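PDB 2C0H: mannan endo-1,4-beta-mannosidase from Mytilus edulis, which hydrolyses internal 1,4-beta-mannosidic linkages in the backbones of mannans, galactomannans and glucomannans, releasing short manno-oligosaccharides. Local coordinates for residues 10-15 / 287-292; 165-170 / 193-198; 269-274 / 301-306. The protein carries 3 engineered substitutions. One frame throughout, in Å; residues are numbered along the deposited sequence.

Interaction 1: 10-15 / 287-292; sequences TNLNYN and KKPMVI. With SO4 (sulfate ion), chain B.
Thr-10 and Pro-289 meet in a small, mainly van der Waals contact between the N-terminal hairpin, at the start of strand 11-14, and the residues leading into barrel strand 290-294. Their CA atoms lie 4.1 Å apart, the nearest pair of CA atoms across the two segments. The pyrrolidine ring of Pro-289 rests against the Thr-10 peptide: its CB is 3.5 Å from Thr-10 O, and its CG packs on the Thr-10 carbonyl carbon. Beyond it, Leu-12 CD2 reaches the same Pro-289 CG at 4.2 Å, and Val-7 of strand 5-8 also touches the proline. Thr-10 CG2, anti to its own carbonyl carbon, lies 3.8 Å from Lys-288 O and packs over the peptide joining Lys-287 to Lys-288. The polar link is indirect: one water donates to Thr-10 O at 3.0 Å and accepts from Met-290 N at 3.1 Å, bridging the two backbones. The CB atoms of Lys-287 and Lys-288 point away from 10-15. Lys-287 NZ holds a sulfate, probably from the crystallisation liquor, through SO4 O4 at 2.9 Å, while Lys-288 NZ forms a salt bridge with Asp-243. Pairing of Met-290 with Ser-318 and of Pro-289 with Tyr-260 places the second segment in the parallel barrel, and the whole is an N-terminal beta-hairpin packed against the entry to a strand of a (beta/alpha)8 TIM barrel.

Interaction 2: 165-170 / 193-198; sequences EGEIKP and GHLYSA
The backbones of Glu-167 to Lys-169 and Leu-195 to Tyr-196 join through a single beta bridge, Ile-168 with Tyr-196, their CA atoms 4.9 Å apart. Glu-167 O accepts two bonds: Tyr-196 N at 2.9 Å, nearly along the C=O axis (164°), and Leu-195 N at 3.0 Å from above the carbonyl plane. Lys-169 N returns a bond to Tyr-196 O. The side chains of Glu-167 and Tyr-196 lie side by side, with OE1 at the ring edge, 3.6 Å from Tyr-196 CE2, and the carboxylate plane turned 70° from the ring. Pro-170 CD sits over the centre of the His-194 ring, 3.7 Å from its centroid, a CH-pi contact. The extended Lys-169 chain passes over the turn, its CG 3.6 Å from His-194 O and its CE 3.5 Å from Leu-195 O. An alanine in place of Lys-169 would lose these methylene contacts and would probably uncover the two carbonyls they lie against. Ile-168 CD1 packs on Ala-198, the first residue of helix 198-215. With His-194 centring an inverse gamma turn and Ser-197 as N-cap, the bridge closes the long loop after strand 155-162, a beta-alpha loop of the TIM barrel that carries Trp-191, a substrate-binding residue by similarity.

Interaction 3: 269-274 / 301-306; sequences NHFGNE and AGMSSE
Ala-301 CB makes most of the first shell here, lying between the backbone of Asn-269 and His-270 and the ring of Phe-271. It is 3.6 Å from Asn-269 O and 3.7 Å from Phe-271 CD2, with His-270 CA also close by at 4.1 Å. The methyl approaches the aromatic ring obliquely, near the CD2-CE2 bond. From the same segment, two residues on, Met-303 adds its sulfur: SD is 4.1 Å from Phe-271 CE2 and 5.3 Å from the ring centroid, on a line 73° off the ring normal. This is a Met-aromatic contact of oblique geometry, in which the two side chains cross at about a right angle. Asn-269 contributes by its amide oxygen. Its chi1 of -155° puts CG anti to the backbone N, and OD1 lies 3.8 Å from Ala-301 CA.

Segment 269-274 and the residues before helix 305-314 lie in the loops that follow strands 260-263 and 290-294 of the TIM barrel, at the C-terminal ends of the strands, the side on which this fold carries its active site. Phe-271 has its side chain about 6 Å from that of Tyr-265, a substrate-binding residue by similarity.

In the next shell, Phe-277 meets the Phe-271 ring with planes at about 35°, and Met-308 of helix 305-314 touches both Phe-271 and Met-303. The backbone N of Ala-301 is hydrogen-bonded to Asp-266 OD2, which probably helps to hold the methyl-bearing residue. Farther along, Ser-304 caps the N terminus of helix 305-314 through a bond from Ser-307 N to its OG.

Overall arrangement
From the N terminus, the hairpin strand 11-14 opens interaction 1, which closes only at 287-292, where the chain enters barrel strand 290-294. Interaction 2 is nested within that long loop: 165-170 and 193-198 close the excursion between strand 155-162 and helix 198-215. Interaction 3 starts later, at 269-274, after strand 260-263, and closes at 301-306 beyond strand 290-294; it therefore follows interaction 2 in series and crosses interaction 1. The three are separate, with centres 23 to 28 Å apart and nearest atoms about 8 to 11 Å apart. Interaction 1 ties the hairpin to the barrel, interaction 2 joins two parts of the loop after strand 155-162, and interaction 3 joins the loops after strands 260-263 and 290-294.

Interaction 1: 10-15 / 287-292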
loop_
_atom_site.group_PDB
_atom_site.type_symbol
_atom_site.label_atom_id
_atom_site.label_comp_id
_atom_site.label_asym_id
_atom_site.label_seq_id
_atom_site.Cartn_x
_atom_site.Cartn_y
_atom_site.Cartn_z
ATOM N N THR A 10 4.356 16.211 6.747
ATOM C CA THR A 10 4.053 15.644 5.422
ATOM C C THR A 10 5.296 15.125 4.676
ATOM O O THR A 10 5.219 14.858 3.478
ATOM C CB THR A 10 3.291 16.651 4.540
ATOM O OG1 THR A 10 4.086 17.826 4.348
ATOM C CG2 THR A 10 1.964 17.048 5.194
ATOM N N ASN A 11 6.399 14.957 5.411
ATOM C CA ASN A 11 7.662 14.396 4.902
ATOM C C ASN A 11 7.976 13.007 5.494
ATOM O O ASN A 11 7.638 12.733 6.650
ATOM C CB ASN A 11 8.840 15.300 5.291
ATOM C CG ASN A 11 9.003 16.523 4.391
ATOM O OD1 ASN A 11 8.326 16.680 3.375
ATOM N ND2 ASN A 11 9.934 17.398 4.774
ATOM N N LEU A 12 8.661 12.164 4.718
ATOM C CA LEU A 12 9.263 10.914 5.201
ATOM C C LEU A 12 10.760 11.116 5.476
ATOM O O LEU A 12 11.454 11.805 4.721
ATOM C CB LEU A 12 9.093 9.775 4.181
ATOM C CG LEU A 12 7.684 9.223 3.973
ATOM C CD1 LEU A 12 7.649 8.248 2.807
ATOM C CD2 LEU A 12 7.163 8.534 5.210
ATOM N N ASN A 13 11.256 10.536 6.566
ATOM C CA ASN A 13 12.665 10.615 6.930
ATOM C C ASN A 13 13.274 9.212 7.135
ATOM O O ASN A 13 12.548 8.266 7.474
ATOM C CB ASN A 13 12.838 11.433 8.232
ATOM C CG ASN A 13 12.283 12.846 8.139
ATOM O OD1 ASN A 13 11.551 13.295 9.025
ATOM N ND2 ASN A 13 12.603 13.553 7.064
ATOM N N TYR A 14 14.584 9.087 6.922
ATOM C CA TYR A 14 15.364 7.885 7.271
ATOM C C TYR A 14 16.614 8.274 8.079
ATOM O O TYR A 14 17.398 9.098 7.644
ATOM C CB TYR A 14 15.744 7.028 6.039
ATOM C CG TYR A 14 16.179 5.612 6.402
ATOM C CD1 TYR A 14 15.269 4.558 6.376
ATOM C CD2 TYR A 14 17.487 5.335 6.792
ATOM C CE1 TYR A 14 15.643 3.269 6.721
ATOM C CE2 TYR A 14 17.871 4.031 7.153
ATOM C CZ TYR A 14 16.932 3.010 7.106
ATOM O OH TYR A 14 17.277 1.716 7.457
ATOM N N ASN A 15 16.780 7.695 9.274
ATOM C CA ASN A 15 17.835 8.118 10.208
ATOM C C ASN A 15 17.857 9.653 10.379
ATOM O O ASN A 15 18.926 10.266 10.505
ATOM C CB ASN A 15 19.208 7.581 9.778
ATOM C CG ASN A 15 20.252 7.653 10.906
ATOM O OD1 ASN A 15 19.932 7.440 12.082
ATOM N ND2 ASN A 15 21.502 7.941 10.547
ATOM N N LYS A 287 -2.547 16.144 5.884
ATOM C CA LYS A 287 -1.643 16.355 7.009
ATOM C C LYS A 287 -0.670 15.178 7.242
ATOM O O LYS A 287 -0.013 15.083 8.292
ATOM C CB LYS A 287 -2.470 16.630 8.264
ATOM C CG LYS A 287 -3.352 17.842 8.151
ATOM C CD LYS A 287 -4.046 18.163 9.469
ATOM C CE LYS A 287 -5.092 17.125 9.811
ATOM N NZ LYS A 287 -6.027 17.577 10.896
ATOM N N LYS A 288 -0.576 14.271 6.266
ATOM C CA LYS A 288 0.399 13.184 6.277
ATOM C C LYS A 288 1.026 13.175 4.901
ATOM O O LYS A 288 0.421 13.748 3.992
ATOM C CB LYS A 288 -0.267 11.819 6.481
ATOM C CG LYS A 288 -1.178 11.693 7.678
ATOM C CD LYS A 288 -1.748 10.269 7.713
ATOM C CE LYS A 288 -2.932 10.131 8.652
ATOM N NZ LYS A 288 -2.442 10.355 10.033
ATOM N N PRO A 289 2.185 12.502 4.756
ATOM C CA PRO A 289 2.778 12.347 3.427
ATOM C C PRO A 289 1.885 11.539 2.517
ATOM O O PRO A 289 1.047 10.777 2.987
ATOM C CB PRO A 289 4.074 11.587 3.695
ATOM C CG PRO A 289 4.368 11.729 5.173
ATOM C CD PRO A 289 3.010 11.846 5.785
ATOM N N MET A 290 2.069 11.718 1.214
ATOM C CA MET A 290 1.367 10.934 0.223
ATOM C C MET A 290 2.348 10.359 -0.787
ATOM O O MET A 290 3.183 11.086 -1.325
ATOM C CB MET A 290 0.337 11.777 -0.522
ATOM C CG MET A 290 -0.279 11.069 -1.713
ATOM S SD MET A 290 -1.716 11.908 -2.325
ATOM C CE MET A 290 -2.933 11.338 -1.128
ATOM N N VAL A 291 2.212 9.065 -1.023
ATOM C CA VAL A 291 2.959 8.339 -2.047
ATOM C C VAL A 291 2.005 8.098 -3.216
ATOM O O VAL A 291 0.846 7.733 -3.038
ATOM C CB VAL A 291 3.464 6.988 -1.484
ATOM C CG1 VAL A 291 4.007 6.112 -2.600
ATOM C CG2 VAL A 291 4.536 7.227 -0.400
ATOM N N ILE A 292 2.483 8.308 -4.431
ATOM C CA ILE A 292 1.711 7.900 -5.599
ATOM C C ILE A 292 2.098 6.431 -5.871
ATOM O O ILE A 292 3.167 6.142 -6.414
ATOM C CB ILE A 292 1.973 8.835 -6.791
ATOM C CG1 ILE A 292 1.612 10.293 -6.431
ATOM C CG2 ILE A 292 1.153 8.383 -8.003
ATOM C CD1 ILE A 292 2.052 11.332 -7.476
HETATM S S SO4 B . -7.501 14.156 10.516
HETATM O O1 SO4 B . -6.664 13.100 9.947
HETATM O O2 SO4 B . -8.699 13.555 11.107
HETATM O O3 SO4 B . -7.943 15.118 9.507
HETATM O O4 SO4 B . -6.757 14.861 11.565
HETATM O O HOH W 1 4.109 14.016 0.828
#

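Interaction 2: 165-170 / 193-198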
loop_
_atom_site.group_PDB
_atom_site.type_symbol
_atom_site.label_atom_id
_atom_site.label_comp_id
_atom_site.label_asym_id
_atom_site.label_seq_id
_atom_site.Cartn_x
_atom_site.Cartn_y
_atom_site.Cartn_z
ATOM N N GLU A 165 -12.017 0.445 -2.408
ATOM C CA GLU A 165 -13.145 1.039 -3.117
ATOM C C GLU A 165 -13.664 0.159 -4.255
ATOM O O GLU A 165 -14.734 0.416 -4.795
ATOM C CB GLU A 165 -12.783 2.417 -3.632
ATOM C CG GLU A 165 -12.220 3.349 -2.539
ATOM C CD GLU A 165 -10.703 3.278 -2.375
ATOM O OE1 GLU A 165 -10.024 2.419 -3.010
ATOM O OE2 GLU A 165 -10.177 4.079 -1.573
ATOM N N GLY A 166 -12.906 -0.880 -4.595
ATOM C CA GLY A 166 -13.389 -1.896 -5.532
ATOM C C GLY A 166 -14.694 -2.540 -5.098
ATOM O O GLY A 166 -15.493 -3.006 -5.925
ATOM N N GLU A 167 -14.907 -2.559 -3.791
ATOM C CA GLU A 167 -16.020 -3.291 -3.197
ATOM C C GLU A 167 -16.911 -2.401 -2.304
ATOM O O GLU A 167 -17.791 -2.903 -1.594
ATOM C CB GLU A 167 -15.477 -4.547 -2.474
ATOM C CG GLU A 167 -14.901 -5.587 -3.487
ATOM C CD GLU A 167 -13.973 -6.655 -2.918
ATOM O OE1 GLU A 167 -13.573 -6.603 -1.735
ATOM O OE2 GLU A 167 -13.595 -7.557 -3.704
ATOM N N ILE A 168 -16.755 -1.088 -2.403
ATOM C CA ILE A 168 -17.575 -0.155 -1.614
ATOM C C ILE A 168 -18.979 0.036 -2.242
ATOM O O ILE A 168 -19.182 -0.199 -3.434
ATOM C CB ILE A 168 -16.873 1.201 -1.451
ATOM C CG1 ILE A 168 -17.451 2.010 -0.284
ATOM C CG2 ILE A 168 -16.960 2.022 -2.746
ATOM C CD1 ILE A 168 -16.563 3.154 0.148
ATOM N N LYS A 169 -19.953 0.420 -1.420
ATOM C CA LYS A 169 -21.286 0.795 -1.892
ATOM C C LYS A 169 -21.357 2.299 -2.192
ATOM O O LYS A 169 -21.374 3.108 -1.271
ATOM C CB LYS A 169 -22.328 0.455 -0.828
ATOM C CG LYS A 169 -22.516 -1.015 -0.573
ATOM C CD LYS A 169 -23.545 -1.226 0.542
ATOM C CE LYS A 169 -23.682 -2.668 0.947
ATOM N NZ LYS A 169 -24.718 -2.800 2.015
ATOM N N PRO A 170 -21.369 2.687 -3.475
ATOM C CA PRO A 170 -21.483 4.112 -3.804
ATOM C C PRO A 170 -22.923 4.679 -3.722
ATOM O O PRO A 170 -23.894 3.925 -3.711
ATOM C CB PRO A 170 -20.941 4.169 -5.246
ATOM C CG PRO A 170 -21.236 2.854 -5.809
ATOM C CD PRO A 170 -21.251 1.851 -4.685
ATOM N N GLY A 193 -18.111 -5.278 -6.931
ATOM C CA GLY A 193 -19.372 -5.564 -6.221
ATOM C C GLY A 193 -19.707 -4.463 -5.234
ATOM O O GLY A 193 -18.810 -3.852 -4.671
ATOM N N HIS A 194 -20.991 -4.194 -5.023
ATOM C CA HIS A 194 -21.428 -3.203 -4.036
ATOM C C HIS A 194 -21.587 -3.938 -2.701
ATOM O O HIS A 194 -22.716 -4.205 -2.259
ATOM C CB HIS A 194 -22.748 -2.544 -4.461
ATOM C CG HIS A 194 -22.631 -1.670 -5.677
ATOM N ND1 HIS A 194 -23.640 -0.830 -6.098
ATOM C CD2 HIS A 194 -21.608 -1.493 -6.549
ATOM C CE1 HIS A 194 -23.252 -0.190 -7.191
ATOM N NE2 HIS A 194 -22.023 -0.575 -7.484
ATOM N N LEU A 195 -20.460 -4.252 -2.060
ATOM C CA LEU A 195 -20.432 -5.213 -0.942
ATOM C C LEU A 195 -20.399 -4.584 0.442
ATOM O O LEU A 195 -21.106 -5.046 1.334
ATOM C CB LEU A 195 -19.239 -6.157 -1.059
ATOM C CG LEU A 195 -19.060 -6.871 -2.400
ATOM C CD1 LEU A 195 -17.881 -7.828 -2.316
ATOM C CD2 LEU A 195 -20.325 -7.579 -2.787
ATOM N N TYR A 196 -19.568 -3.562 0.618
ATOM C CA TYR A 196 -19.232 -3.045 1.951
ATOM C C TYR A 196 -19.529 -1.563 2.078
ATOM O O TYR A 196 -19.314 -0.790 1.151
ATOM C CB TYR A 196 -17.753 -3.311 2.278
ATOM C CG TYR A 196 -17.358 -4.750 2.035
ATOM C CD1 TYR A 196 -18.029 -5.793 2.672
ATOM C CD2 TYR A 196 -16.356 -5.082 1.147
ATOM C CE1 TYR A 196 -17.700 -7.118 2.438
ATOM C CE2 TYR A 196 -16.025 -6.399 0.900
ATOM C CZ TYR A 196 -16.698 -7.423 1.552
ATOM O OH TYR A 196 -16.372 -8.734 1.304
ATOM N N SER A 197 -20.038 -1.157 3.237
ATOM C CA SER A 197 -20.236 0.255 3.493
ATOM C C SER A 197 -18.903 0.944 3.775
ATOM O O SER A 197 -17.922 0.292 4.115
ATOM C CB SER A 197 -21.163 0.456 4.687
ATOM O OG SER A 197 -20.591 -0.058 5.869
ATOM N N ALA A 198 -18.882 2.265 3.642
ATOM C CA ALA A 198 -17.704 3.043 4.015
ATOM C C ALA A 198 -17.289 2.772 5.457
ATOM O O ALA A 198 -16.105 2.645 5.744
ATOM C CB ALA A 198 -17.949 4.529 3.810
HETATM O O HOH W 2 -21.145 3.062 1.783
#

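Interaction 3: 269-274 / 301-306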
loop_
_atom_site.group_PDB
_atom_site.type_symbol
_atom_site.label_atom_id
_atom_site.label_comp_id
_atom_site.label_asym_id
_atom_site.label_seq_id
_atom_site.Cartn_x
_atom_site.Cartn_y
_atom_site.Cartn_z
ATOM N N ASN A 269 -6.746 8.947 -22.642
ATOM C CA ASN A 269 -5.555 9.811 -22.745
ATOM C C ASN A 269 -5.619 11.140 -21.993
ATOM O O ASN A 269 -4.864 12.046 -22.297
ATOM C CB ASN A 269 -5.168 10.057 -24.219
ATOM C CG ASN A 269 -3.681 10.384 -24.398
ATOM O OD1 ASN A 269 -2.809 9.625 -23.970
ATOM N ND2 ASN A 269 -3.389 11.510 -25.051
ATOM N N HIS A 270 -6.493 11.257 -20.995
ATOM C CA HIS A 270 -6.509 12.451 -20.148
ATOM C C HIS A 270 -6.651 12.051 -18.688
ATOM O O HIS A 270 -7.362 11.107 -18.373
ATOM C CB HIS A 270 -7.657 13.388 -20.531
ATOM C CG HIS A 270 -7.516 13.991 -21.896
ATOM N ND1 HIS A 270 -6.752 15.112 -22.139
ATOM C CD2 HIS A 270 -8.047 13.632 -23.087
ATOM C CE1 HIS A 270 -6.818 15.417 -23.423
ATOM N NE2 HIS A 270 -7.597 14.534 -24.021
ATOM N N PHE A 271 -5.942 12.758 -17.813
ATOM C CA PHE A 271 -6.174 12.626 -16.372
ATOM C C PHE A 271 -7.416 13.437 -15.966
ATOM O O PHE A 271 -7.639 14.542 -16.458
ATOM C CB PHE A 271 -4.964 13.114 -15.561
ATOM C CG PHE A 271 -3.825 12.107 -15.460
ATOM C CD1 PHE A 271 -3.990 10.902 -14.788
ATOM C CD2 PHE A 271 -2.575 12.379 -16.000
ATOM C CE1 PHE A 271 -2.948 9.988 -14.669
ATOM C CE2 PHE A 271 -1.538 11.463 -15.886
ATOM C CZ PHE A 271 -1.726 10.262 -15.224
ATOM N N GLY A 272 -8.211 12.887 -15.056
ATOM C CA GLY A 272 -9.303 13.639 -14.448
ATOM C C GLY A 272 -8.765 14.714 -13.527
ATOM O O GLY A 272 -7.623 14.631 -13.079
ATOM N N ASN A 273 -9.599 15.705 -13.213
ATOM C CA ASN A 273 -9.185 16.829 -12.379
ATOM C C ASN A 273 -8.763 16.417 -10.971
ATOM O O ASN A 273 -8.063 17.158 -10.305
ATOM C CB ASN A 273 -10.289 17.883 -12.277
ATOM C CG ASN A 273 -9.795 19.191 -11.643
ATOM O OD1 ASN A 273 -8.785 19.763 -12.066
ATOM N ND2 ASN A 273 -10.504 19.660 -10.626
ATOM N N GLU A 274 -9.190 15.242 -10.516
ATOM C CA GLU A 274 -8.785 14.749 -9.198
ATOM C C GLU A 274 -7.353 14.189 -9.129
ATOM O O GLU A 274 -6.812 13.982 -8.032
ATOM C CB GLU A 274 -9.792 13.697 -8.695
ATOM C CG GLU A 274 -9.597 12.279 -9.216
ATOM C CD GLU A 274 -10.058 12.064 -10.639
ATOM O OE1 GLU A 274 -10.733 12.948 -11.211
ATOM O OE2 GLU A 274 -9.733 10.984 -11.185
ATOM N N ALA A 301 -1.254 9.877 -19.911
ATOM C CA ALA A 301 -1.755 11.062 -20.622
ATOM C C ALA A 301 -0.650 11.789 -21.389
ATOM O O ALA A 301 -0.632 13.013 -21.437
ATOM C CB ALA A 301 -2.438 12.012 -19.646
ATOM N N GLY A 302 0.267 11.031 -21.981
ATOM C CA GLY A 302 1.366 11.603 -22.755
ATOM C C GLY A 302 2.618 11.983 -21.979
ATOM O O GLY A 302 3.632 12.363 -22.578
ATOM N N MET A 303 2.587 11.874 -20.651
ATOM C CA MET A 303 3.772 12.150 -19.835
ATOM C C MET A 303 4.799 11.000 -19.970
ATOM O O MET A 303 4.406 9.835 -19.962
ATOM C CB MET A 303 3.385 12.278 -18.348
ATOM C CG MET A 303 2.424 13.389 -17.985
ATOM S SD MET A 303 2.052 13.349 -16.191
ATOM C CE MET A 303 3.503 14.115 -15.517
ATOM N N SER A 304 6.100 11.313 -20.075
ATOM C CA SER A 304 7.157 10.295 -19.988
ATOM C C SER A 304 7.286 9.770 -18.553
ATOM O O SER A 304 6.863 10.469 -17.624
ATOM C CB SER A 304 8.530 10.848 -20.422
ATOM O OG SER A 304 9.022 11.817 -19.498
ATOM N N SER A 305 7.850 8.568 -18.392
ATOM C CA SER A 305 8.164 8.015 -17.047
ATOM C C SER A 305 9.008 8.999 -16.243
ATOM O O SER A 305 8.763 9.224 -15.061
ATOM C CB SER A 305 8.867 6.647 -17.116
ATOM O OG SER A 305 7.995 5.639 -17.595
ATOM N N GLU A 306 10.004 9.598 -16.886
ATOM C CA GLU A 306 10.842 10.606 -16.237
ATOM C C GLU A 306 10.016 11.785 -15.696
ATOM O O GLU A 306 10.242 12.235 -14.558
ATOM C CB GLU A 306 11.890 11.138 -17.226
ATOM C CG GLU A 306 12.914 10.136 -17.652
ATOM C CD GLU A 306 12.586 9.473 -18.979
ATOM O OE1 GLU A 306 11.381 9.239 -19.264
ATOM O OE2 GLU A 306 13.552 9.175 -19.726
#